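Local structure of fibronectin type III domain-containing protein (Simiduia agarivorans, 6P2K) at residues 81-86 with 92-97; 64-67 with 73-76; 574-577 with 583-586; 531-536 with 605-610. The protein probably hydrolyses xyloglucan-type polysaccharides, as other family GH74 glycoside hydrolases do, with this chain forming the beta-propeller part of a longer zinc-binding protein. One frame throughout, in Å; residues are numbered along the deposited sequence.

Interaction 1 (81-86 with 92-97); sequences LHISTN and ALVPET
Leu81 is gripped at both ends of its backbone by segment 92-97. Its N donates to Thr97 OG1 over 2.9 Å, through a rather bent bond of 142°. Its O receives Val94 N at 2.8 Å and along a nearly straight line. The threonine hydroxyl sits between its own backbone N and carbonyl carbon (chi1 69°), which sets it against the start of strand 80-84; Val94 O takes both the N and the OG1 of Thr97 from the same face of its plane, pinning the turn that carries the acceptor. Alongside, Leu81 CB and Val94 CG2 lie 4.0 Å apart, the two side chains pointing the same way, while Ile102, Ile105 and Trp151 also pack on Leu81. Ile83 and Ala92 form the hydrogen-bonded pair of the ladder, each giving its N to the other's O. Their side chains share a face of the sheet but touch lightly: Ile83 CG2 lies 4.4 Å from Ala92 CB, and the Ile83 side chain crosses that of Val94 at about a right angle, the rest of the isoleucine leading away. On the other face, the non-hydrogen-bonded pair His82 and Leu93 makes a CH-pi contact, with Leu93 CD1 3.9 Å from the centroid of the imidazole and shifted toward its rim. The histidine ring is held in turn through NE2, which is hydrogen-bonded to Val56 N. Short antiparallel pairing that gives way to a turn with a side-chain hydroxyl taking over the hydrogen bonding is how the two last strands of this four-stranded propeller blade meet.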
loop_
_atom_site.group_PDB
_atom_site.type_symbol
_atom_site.label_atom_id
_atom_site.label_comp_id
_atom_site.label_asym_id
_atom_site.label_seq_id
_atom_site.Cartn_x
_atom_site.Cartn_y
_atom_site.Cartn_z
ATOM N N LEU B 81 64.196 4.397 7.148
ATOM C CA LEU B 81 64.019 3.093 7.768
ATOM C C LEU B 81 63.861 3.226 9.279
ATOM O O LEU B 81 64.514 4.056 9.917
ATOM C CB LEU B 81 65.219 2.203 7.439
ATOM C CG LEU B 81 65.108 0.682 7.534
ATOM C CD1 LEU B 81 64.158 0.141 6.482
ATOM C CD2 LEU B 81 66.488 0.072 7.373
ATOM N N HIS B 82 62.978 2.408 9.844
ATOM C CA HIS B 82 62.857 2.238 11.284
ATOM C C HIS B 82 63.233 0.807 11.647
ATOM O O HIS B 82 63.118 -0.110 10.830
ATOM C CB HIS B 82 61.432 2.533 11.780
ATOM C CG HIS B 82 61.000 3.953 11.587
ATOM N ND1 HIS B 82 60.892 4.537 10.344
ATOM C CD2 HIS B 82 60.633 4.902 12.481
ATOM C CE1 HIS B 82 60.483 5.786 10.480
ATOM N NE2 HIS B 82 60.317 6.033 11.767
ATOM N N ILE B 83 63.677 0.616 12.886
ATOM C CA ILE B 83 64.047 -0.708 13.370
ATOM C C ILE B 83 63.368 -0.951 14.712
ATOM O O ILE B 83 63.389 -0.088 15.596
ATOM C CB ILE B 83 65.577 -0.880 13.480
ATOM C CG1 ILE B 83 65.926 -2.319 13.874
ATOM C CG2 ILE B 83 66.190 0.134 14.446
ATOM C CD1 ILE B 83 67.418 -2.582 13.968
ATOM N N SER B 84 62.735 -2.113 14.842
ATOM C CA SER B 84 62.183 -2.588 16.100
ATOM C C SER B 84 62.922 -3.846 16.527
ATOM O O SER B 84 63.228 -4.710 15.696
ATOM C CB SER B 84 60.688 -2.887 15.976
ATOM O OG SER B 84 60.180 -3.407 17.195
ATOM N N THR B 85 63.218 -3.941 17.821
ATOM C CA THR B 85 63.802 -5.144 18.390
ATOM C C THR B 85 62.853 -5.859 19.341
ATOM O O THR B 85 63.216 -6.911 19.878
ATOM C CB THR B 85 65.111 -4.815 19.116
ATOM O OG1 THR B 85 64.853 -3.864 20.159
ATOM C CG2 THR B 85 66.123 -4.231 18.147
ATOM N N ASN B 86 61.644 -5.332 19.547
ATOM C CA ASN B 86 60.659 -5.948 20.427
ATOM C C ASN B 86 59.415 -6.383 19.658
ATOM O O ASN B 86 58.300 -6.316 20.176
ATOM C CB ASN B 86 60.283 -5.007 21.574
ATOM C CG ASN B 86 59.834 -3.638 21.092
ATOM O OD1 ASN B 86 59.491 -3.455 19.924
ATOM N ND2 ASN B 86 59.833 -2.669 21.998
ATOM N N ALA B 92 62.741 2.686 16.434
ATOM C CA ALA B 92 63.754 3.727 16.414
ATOM C C ALA B 92 64.133 3.991 14.966
ATOM O O ALA B 92 64.222 3.059 14.159
ATOM C CB ALA B 92 64.993 3.330 17.226
ATOM N N LEU B 93 64.355 5.259 14.635
ATOM C CA LEU B 93 64.678 5.614 13.263
ATOM C C LEU B 93 66.160 5.395 12.992
ATOM O O LEU B 93 67.013 5.803 13.789
ATOM C CB LEU B 93 64.281 7.060 12.990
ATOM C CG LEU B 93 64.722 7.626 11.648
ATOM C CD1 LEU B 93 63.780 7.180 10.534
ATOM C CD2 LEU B 93 64.693 9.117 11.802
ATOM N N VAL B 94 66.461 4.739 11.875
ATOM C CA VAL B 94 67.838 4.446 11.488
ATOM C C VAL B 94 68.496 5.743 11.032
ATOM O O VAL B 94 68.011 6.383 10.088
ATOM C CB VAL B 94 67.888 3.368 10.394
ATOM C CG1 VAL B 94 69.329 3.107 9.967
ATOM C CG2 VAL B 94 67.235 2.085 10.888
ATOM N N PRO B 95 69.595 6.167 11.663
ATOM C CA PRO B 95 70.132 7.505 11.368
ATOM C C PRO B 95 70.689 7.650 9.963
ATOM O O PRO B 95 70.607 8.745 9.390
ATOM C CB PRO B 95 71.231 7.687 12.427
ATOM C CG PRO B 95 70.959 6.634 13.463
ATOM C CD PRO B 95 70.359 5.488 12.719
ATOM N N GLU B 96 71.255 6.588 9.387
ATOM C CA GLU B 96 71.834 6.706 8.055
ATOM C C GLU B 96 70.769 6.905 6.987
ATOM O O GLU B 96 71.059 7.465 5.924
ATOM C CB GLU B 96 72.678 5.472 7.735
ATOM C CG GLU B 96 73.861 5.283 8.665
ATOM C CD GLU B 96 73.635 4.177 9.674
ATOM O OE1 GLU B 96 74.554 3.355 9.860
ATOM O OE2 GLU B 96 72.541 4.127 10.279
ATOM N N THR B 97 69.540 6.466 7.245
ATOM C CA THR B 97 68.458 6.582 6.281
ATOM C C THR B 97 67.512 7.736 6.588
ATOM O O THR B 97 66.426 7.804 6.004
ATOM C CB THR B 97 67.672 5.270 6.211
ATOM O OG1 THR B 97 66.955 5.067 7.437
ATOM C CG2 THR B 97 68.614 4.098 5.980
#

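Interaction 2 (64-67 with 73-76); sequences AVTP and IFVG
The Phe74 ring is approached by segment 64-67 at its edge, with neither face covered from that side. Thr66 CG2 comes up close to the ring plane, 3.6 Å from Phe74 CE2, and Ala64 O also lies near the plane at the rim. Other parts of the fold add to the packing, since Leu81 and Ile83 of the following strand touch the same ring. The setting is the beta hairpin of strands 60-66 and 72-77, the first two of a four-stranded blade of the beta-propeller, whose short segments run antiparallel with 157° between their directions. Thr66 can offer a methyl to the ring because CG2 stands anti to the carbonyl carbon, while OG1 is turned away to hydrogen-bond Lys72 O; one side chain thus serves the apolar edge and the end of the hairpin together. Ala64 and Phe74 are the hydrogen-bonded pair: Phe74 N donates to Ala64 O over 2.8 Å, and Ala64 N returns a bond of 2.9 Å to Phe74 O. Beyond this face the sheet rests on strand 102-108, where Ile105 and Phe107 touch Ala64. The reverse face carries Val65 and Ile73, a non-hydrogen-bonded pair lying side by side and pointing the same way, with Tyr31 of the preceding blade against both. All five touching residues are buried, as befits strands enclosed by blades before and after. Between Val65 and Ile73 the branches meet methyl to methylene, CG1 of the valine 4.1 Å from CG1 of the isoleucine.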
loop_
_atom_site.group_PDB
_atom_site.type_symbol
_atom_site.label_atom_id
_atom_site.label_comp_id
_atom_site.label_asym_id
_atom_site.label_seq_id
_atom_site.Cartn_x
_atom_site.Cartn_y
_atom_site.Cartn_z
ATOM N N ALA B 64 59.581 -5.705 6.786
ATOM C CA ALA B 64 60.302 -6.966 6.670
ATOM C C ALA B 64 60.643 -7.491 8.055
ATOM O O ALA B 64 61.124 -6.739 8.907
ATOM C CB ALA B 64 61.580 -6.808 5.838
ATOM N N VAL B 65 60.391 -8.778 8.273
ATOM C CA VAL B 65 60.744 -9.462 9.512
ATOM C C VAL B 65 62.020 -10.254 9.275
ATOM O O VAL B 65 62.174 -10.902 8.234
ATOM C CB VAL B 65 59.599 -10.377 9.988
ATOM C CG1 VAL B 65 59.831 -10.812 11.421
ATOM C CG2 VAL B 65 58.263 -9.667 9.857
ATOM N N THR B 66 62.934 -10.207 10.232
ATOM C CA THR B 66 64.217 -10.872 10.051
ATOM C C THR B 66 64.036 -12.385 10.064
ATOM O O THR B 66 63.411 -12.922 10.987
ATOM C CB THR B 66 65.202 -10.466 11.137
ATOM O OG1 THR B 66 64.647 -10.767 12.421
ATOM C CG2 THR B 66 65.517 -8.988 11.043
ATOM N N PRO B 67 64.548 -13.097 9.066
ATOM C CA PRO B 67 64.578 -14.559 9.145
ATOM C C PRO B 67 65.308 -15.028 10.397
ATOM O O PRO B 67 66.441 -14.622 10.665
ATOM C CB PRO B 67 65.327 -14.964 7.869
ATOM C CG PRO B 67 65.065 -13.835 6.922
ATOM C CD PRO B 67 65.024 -12.599 7.766
ATOM N N ILE B 73 62.244 -6.242 13.310
ATOM C CA ILE B 73 61.408 -5.865 12.177
ATOM C C ILE B 73 61.911 -4.545 11.611
ATOM O O ILE B 73 62.195 -3.609 12.366
ATOM C CB ILE B 73 59.928 -5.744 12.586
ATOM C CG1 ILE B 73 59.388 -7.107 13.005
ATOM C CG2 ILE B 73 59.096 -5.153 11.457
ATOM C CD1 ILE B 73 58.292 -7.017 14.022
ATOM N N PHE B 74 62.014 -4.471 10.288
ATOM C CA PHE B 74 62.393 -3.249 9.595
ATOM C C PHE B 74 61.179 -2.665 8.884
ATOM O O PHE B 74 60.393 -3.396 8.272
ATOM C CB PHE B 74 63.518 -3.510 8.593
ATOM C CG PHE B 74 64.810 -3.918 9.235
ATOM C CD1 PHE B 74 65.718 -2.963 9.665
ATOM C CD2 PHE B 74 65.117 -5.257 9.414
ATOM C CE1 PHE B 74 66.912 -3.336 10.261
ATOM C CE2 PHE B 74 66.308 -5.636 10.008
ATOM C CZ PHE B 74 67.206 -4.675 10.432
ATOM N N VAL B 75 61.032 -1.345 8.979
ATOM C CA VAL B 75 59.902 -0.618 8.412
ATOM C C VAL B 75 60.449 0.547 7.601
ATOM O O VAL B 75 61.106 1.438 8.152
ATOM C CB VAL B 75 58.941 -0.106 9.500
ATOM C CG1 VAL B 75 57.819 0.710 8.875
ATOM C CG2 VAL B 75 58.381 -1.264 10.310
ATOM N N GLY B 76 60.175 0.547 6.295
ATOM C CA GLY B 76 60.585 1.623 5.423
ATOM C C GLY B 76 59.469 2.631 5.247
ATOM O O GLY B 76 58.356 2.276 4.850
#

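Interaction 3 (574-577 with 583-586); sequences APHP and VFFS
Two backbone hydrogen bonds join Ala574 to Phe584, the hydrogen-bonded pair of this hairpin. Ala574 N gives to Phe584 O over 2.7 Å, and Phe584 N gives to Ala574 O over 3.0 Å. Neither donor lies in the plane of the carbonyl it meets; the second stands 49° out of it. Pro575 lies opposite Val583 in the non-hydrogen-bonded position, where the missing proline N-H costs no bond to the partner strand. Around the aromatic ring, Ala574 O sits in plane at the edge, 3.4 Å from Phe584 CD1. His576 CD2 is likewise near that plane, 4.2 Å from Phe584 CE1, the two side chains running alongside each other. The imidazole is fixed by ND1, which is hydrogen-bonded to Thr578 N, and NE2 makes a weak hydrogen bond to Glu656 OE1. Apolar packing occupies the other face: Val583 CG2, anti to its own N, lies 3.9 Å from Pro575 CA. Further along, Ala622 and Leu631 of the next blade touch the phenylalanine. Zinc bound by Asp405 and Asp513 is near, the Pro575 side chain about 7 Å from that of Asp513. The whole is the beta hairpin of the first two strands of a beta-propeller blade.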
loop_
_atom_site.group_PDB
_atom_site.type_symbol
_atom_site.label_atom_id
_atom_site.label_comp_id
_atom_site.label_asym_id
_atom_site.label_seq_id
_atom_site.Cartn_x
_atom_site.Cartn_y
_atom_site.Cartn_z
ATOM N N ALA B 574 28.124 28.537 11.262
ATOM C CA ALA B 574 27.724 28.477 12.666
ATOM C C ALA B 574 26.488 29.344 12.861
ATOM O O ALA B 574 26.601 30.545 13.156
ATOM C CB ALA B 574 28.862 28.927 13.582
ATOM N N PRO B 575 25.291 28.784 12.698
ATOM C CA PRO B 575 24.077 29.560 12.965
ATOM C C PRO B 575 23.961 29.900 14.441
ATOM O O PRO B 575 24.399 29.146 15.314
ATOM C CB PRO B 575 22.945 28.627 12.516
ATOM C CG PRO B 575 23.610 27.589 11.650
ATOM C CD PRO B 575 24.980 27.423 12.236
ATOM N N HIS B 576 23.368 31.059 14.708
ATOM C CA HIS B 576 23.239 31.541 16.074
ATOM C C HIS B 576 22.399 30.560 16.891
ATOM O O HIS B 576 21.393 30.040 16.394
ATOM C CB HIS B 576 22.607 32.934 16.073
ATOM C CG HIS B 576 22.679 33.646 17.389
ATOM N ND1 HIS B 576 21.931 33.271 18.484
ATOM C CD2 HIS B 576 23.401 34.724 17.777
ATOM C CE1 HIS B 576 22.196 34.082 19.494
ATOM N NE2 HIS B 576 23.083 34.974 19.090
ATOM N N PRO B 577 22.788 30.268 18.137
ATOM C CA PRO B 577 22.111 29.187 18.872
ATOM C C PRO B 577 20.665 29.487 19.236
ATOM O O PRO B 577 19.881 28.543 19.400
ATOM C CB PRO B 577 22.983 29.017 20.126
ATOM C CG PRO B 577 23.710 30.315 20.267
ATOM C CD PRO B 577 23.956 30.788 18.868
ATOM N N VAL B 583 23.639 34.440 11.563
ATOM C CA VAL B 583 24.468 33.314 11.154
ATOM C C VAL B 583 25.910 33.790 11.023
ATOM O O VAL B 583 26.169 34.910 10.570
ATOM C CB VAL B 583 23.961 32.688 9.834
ATOM C CG1 VAL B 583 24.091 33.670 8.676
ATOM C CG2 VAL B 583 24.700 31.395 9.532
ATOM N N PHE B 584 26.844 32.943 11.447
ATOM C CA PHE B 584 28.268 33.179 11.275
ATOM C C PHE B 584 28.848 32.103 10.366
ATOM O O PHE B 584 28.282 31.017 10.222
ATOM C CB PHE B 584 29.022 33.166 12.614
ATOM C CG PHE B 584 28.405 34.028 13.678
ATOM C CD1 PHE B 584 27.409 33.529 14.504
ATOM C CD2 PHE B 584 28.837 35.329 13.870
ATOM C CE1 PHE B 584 26.845 34.317 15.493
ATOM C CE2 PHE B 584 28.275 36.124 14.854
ATOM C CZ PHE B 584 27.278 35.615 15.667
ATOM N N PHE B 585 29.988 32.413 9.755
ATOM C CA PHE B 585 30.739 31.399 9.028
ATOM C C PHE B 585 32.177 31.865 8.871
ATOM O O PHE B 585 32.476 33.060 8.955
ATOM C CB PHE B 585 30.111 31.077 7.661
ATOM C CG PHE B 585 30.196 32.193 6.653
ATOM C CD1 PHE B 585 29.253 33.208 6.639
ATOM C CD2 PHE B 585 31.190 32.201 5.687
ATOM C CE1 PHE B 585 29.313 34.221 5.700
ATOM C CE2 PHE B 585 31.257 33.214 4.748
ATOM C CZ PHE B 585 30.317 34.225 4.756
ATOM N N SER B 586 33.065 30.899 8.663
ATOM C CA SER B 586 34.475 31.169 8.417
ATOM C C SER B 586 34.707 31.170 6.914
ATOM O O SER B 586 34.477 30.156 6.244
ATOM C CB SER B 586 35.362 30.132 9.107
ATOM O OG SER B 586 34.929 28.813 8.818
#

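Interaction 4 (531-536 with 605-610); sequences YGMYMV and WTFAQV
Met533 and Phe607 cross at about a right angle, the thioether sulfur meeting the far end of the ring. Met533 SD stands 4.1 Å from Phe607 CZ, and equally close to CE2. Its line to the ring centroid, 5.2 Å long, is tilted 67° from the normal, so the sulfur comes obliquely. Met535 repeats the arrangement two residues along: its SD lies 3.9 Å from Trp605 CZ2, again at about a right angle between the side chains and again oblique to the six-membered ring. Both are Met-aromatic contacts. The two methionines extend nearly straight through their first two torsions, CG anti to N in each (chi1 -170° in Met533), then bend at chi3 to bring the terminal methyl round. That reach bridges backbones far apart, for Met533 CA and Phe607 CA are 10.4 Å from each other, and the whole contact is made by side-chain ends. Met533 is about 8 Å from Asp513, side chain to side chain, so the packing lies near, without touching, a zinc-binding residue. Strand 532-536 belongs to one propeller blade and strand 605-615 to the next; Phe527 and Phe525 flank the methionines on one side, Ile557 of strand 555-559 touches both aromatic rings, and Trp595 of strand 593-599 packs on Phe607.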
loop_
_atom_site.group_PDB
_atom_site.type_symbol
_atom_site.label_atom_id
_atom_site.label_comp_id
_atom_site.label_asym_id
_atom_site.label_seq_id
_atom_site.Cartn_x
_atom_site.Cartn_y
_atom_site.Cartn_z
ATOM N N TYR B 531 29.956 31.147 -5.203
ATOM C CA TYR B 531 28.655 31.690 -5.580
ATOM C C TYR B 531 28.006 32.484 -4.458
ATOM O O TYR B 531 27.623 33.639 -4.670
ATOM C CB TYR B 531 27.723 30.560 -6.043
ATOM C CG TYR B 531 28.105 29.998 -7.391
ATOM C CD1 TYR B 531 27.637 30.575 -8.563
ATOM C CD2 TYR B 531 28.946 28.899 -7.493
ATOM C CE1 TYR B 531 27.989 30.070 -9.803
ATOM C CE2 TYR B 531 29.308 28.386 -8.729
ATOM C CZ TYR B 531 28.827 28.974 -9.880
ATOM O OH TYR B 531 29.185 28.462 -11.108
ATOM N N GLY B 532 27.873 31.908 -3.271
ATOM C CA GLY B 532 27.328 32.630 -2.142
ATOM C C GLY B 532 26.614 31.692 -1.187
ATOM O O GLY B 532 26.704 30.472 -1.298
ATOM N N MET B 533 25.902 32.294 -0.238
ATOM C CA MET B 533 25.200 31.547 0.796
ATOM C C MET B 533 23.716 31.457 0.476
ATOM O O MET B 533 23.087 32.448 0.090
ATOM C CB MET B 533 25.387 32.181 2.173
ATOM C CG MET B 533 24.862 31.297 3.298
ATOM S SD MET B 533 25.377 31.822 4.937
ATOM C CE MET B 533 27.000 31.076 5.032
ATOM N N TYR B 534 23.161 30.262 0.657
ATOM C CA TYR B 534 21.772 29.983 0.336
ATOM C C TYR B 534 21.098 29.333 1.536
ATOM O O TYR B 534 21.754 28.814 2.443
ATOM C CB TYR B 534 21.654 29.090 -0.906
ATOM C CG TYR B 534 22.223 29.747 -2.140
ATOM C CD1 TYR B 534 23.596 29.805 -2.351
ATOM C CD2 TYR B 534 21.389 30.332 -3.085
ATOM C CE1 TYR B 534 24.121 30.422 -3.469
ATOM C CE2 TYR B 534 21.908 30.943 -4.208
ATOM C CZ TYR B 534 23.273 30.991 -4.390
ATOM O OH TYR B 534 23.794 31.602 -5.506
ATOM N N MET B 535 19.771 29.378 1.531
ATOM C CA MET B 535 18.982 28.979 2.685
ATOM C C MET B 535 17.786 28.164 2.225
ATOM O O MET B 535 17.114 28.533 1.259
ATOM C CB MET B 535 18.517 30.214 3.468
ATOM C CG MET B 535 17.636 29.919 4.664
ATOM S SD MET B 535 17.387 31.390 5.680
ATOM C CE MET B 535 16.272 32.339 4.648
ATOM N N VAL B 536 17.540 27.050 2.902
ATOM C CA VAL B 536 16.267 26.346 2.824
ATOM C C VAL B 536 15.457 26.797 4.032
ATOM O O VAL B 536 15.767 26.433 5.172
ATOM C CB VAL B 536 16.452 24.825 2.797
ATOM C CG1 VAL B 536 15.101 24.129 2.897
ATOM C CG2 VAL B 536 17.177 24.406 1.521
ATOM N N TRP B 605 19.222 40.372 4.015
ATOM C CA TRP B 605 20.331 40.076 4.911
ATOM C C TRP B 605 21.458 41.071 4.686
ATOM O O TRP B 605 21.713 41.488 3.553
ATOM C CB TRP B 605 20.861 38.656 4.685
ATOM C CG TRP B 605 19.912 37.556 5.065
ATOM C CD1 TRP B 605 18.779 37.180 4.400
ATOM C CD2 TRP B 605 20.027 36.677 6.190
ATOM N NE1 TRP B 605 18.179 36.128 5.047
ATOM C CE2 TRP B 605 18.927 35.796 6.146
ATOM C CE3 TRP B 605 20.954 36.548 7.229
ATOM C CZ2 TRP B 605 18.729 34.801 7.102
ATOM C CZ3 TRP B 605 20.753 35.559 8.182
ATOM C CH2 TRP B 605 19.648 34.701 8.111
ATOM N N THR B 606 22.137 41.447 5.768
ATOM C CA THR B 606 23.370 42.218 5.691
ATOM C C THR B 606 24.487 41.405 6.329
ATOM O O THR B 606 24.342 40.926 7.460
ATOM C CB THR B 606 23.237 43.582 6.382
ATOM O OG1 THR B 606 22.871 43.402 7.756
ATOM C CG2 THR B 606 22.186 44.435 5.685
ATOM N N PHE B 607 25.588 41.240 5.598
ATOM C CA PHE B 607 26.726 40.451 6.043
ATOM C C PHE B 607 27.947 41.344 6.182
ATOM O O PHE B 607 28.123 42.301 5.420
ATOM C CB PHE B 607 27.049 39.319 5.062
ATOM C CG PHE B 607 26.182 38.105 5.223
ATOM C CD1 PHE B 607 24.860 38.119 4.808
ATOM C CD2 PHE B 607 26.695 36.943 5.774
ATOM C CE1 PHE B 607 24.060 37.000 4.956
ATOM C CE2 PHE B 607 25.900 35.816 5.921
ATOM C CZ PHE B 607 24.580 35.848 5.511
ATOM N N ALA B 608 28.800 41.014 7.149
ATOM C CA ALA B 608 30.036 41.753 7.348
ATOM C C ALA B 608 31.067 40.848 8.002
ATOM O O ALA B 608 30.726 39.927 8.750
ATOM C CB ALA B 608 29.820 43.009 8.202
ATOM N N GLN B 609 32.333 41.115 7.694
ATOM C CA GLN B 609 33.433 40.455 8.378
ATOM C C GLN B 609 33.553 41.002 9.796
ATOM O O GLN B 609 33.461 42.211 10.016
ATOM C CB GLN B 609 34.732 40.677 7.603
ATOM C CG GLN B 609 35.971 40.020 8.195
ATOM C CD GLN B 609 37.253 40.621 7.643
ATOM O OE1 GLN B 609 37.556 41.782 7.894
ATOM N NE2 GLN B 609 38.003 39.835 6.877
ATOM N N VAL B 610 33.735 40.107 10.767
ATOM C CA VAL B 610 33.907 40.507 12.160
ATOM C C VAL B 610 35.230 40.038 12.746
ATOM O O VAL B 610 35.546 40.388 13.886
ATOM C CB VAL B 610 32.734 40.031 13.043
ATOM C CG1 VAL B 610 31.439 40.701 12.610
ATOM C CG2 VAL B 610 32.604 38.517 13.001
#

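Interactions 1 and 2 belong to one blade, their centres about 10 Å apart, and touch through strands 72-77 and 80-84: His82 N bonds Val75 O, and Ser84 N bonds Ile73 O. In chain order 64-67 with 73-76 comes first. Interactions 3 and 4 form a second cluster, also about 10 Å apart between centres; the hairpin of interaction 3 falls between the two strands of interaction 4 in sequence. Phe585 and Val583 pack on Met533, Phe607 and Trp605. The clusters lie far apart, with interactions 2 and 4 about 56 Å between centres. Hairpin pairing thus builds single blades, while packing between blades ties the propeller together.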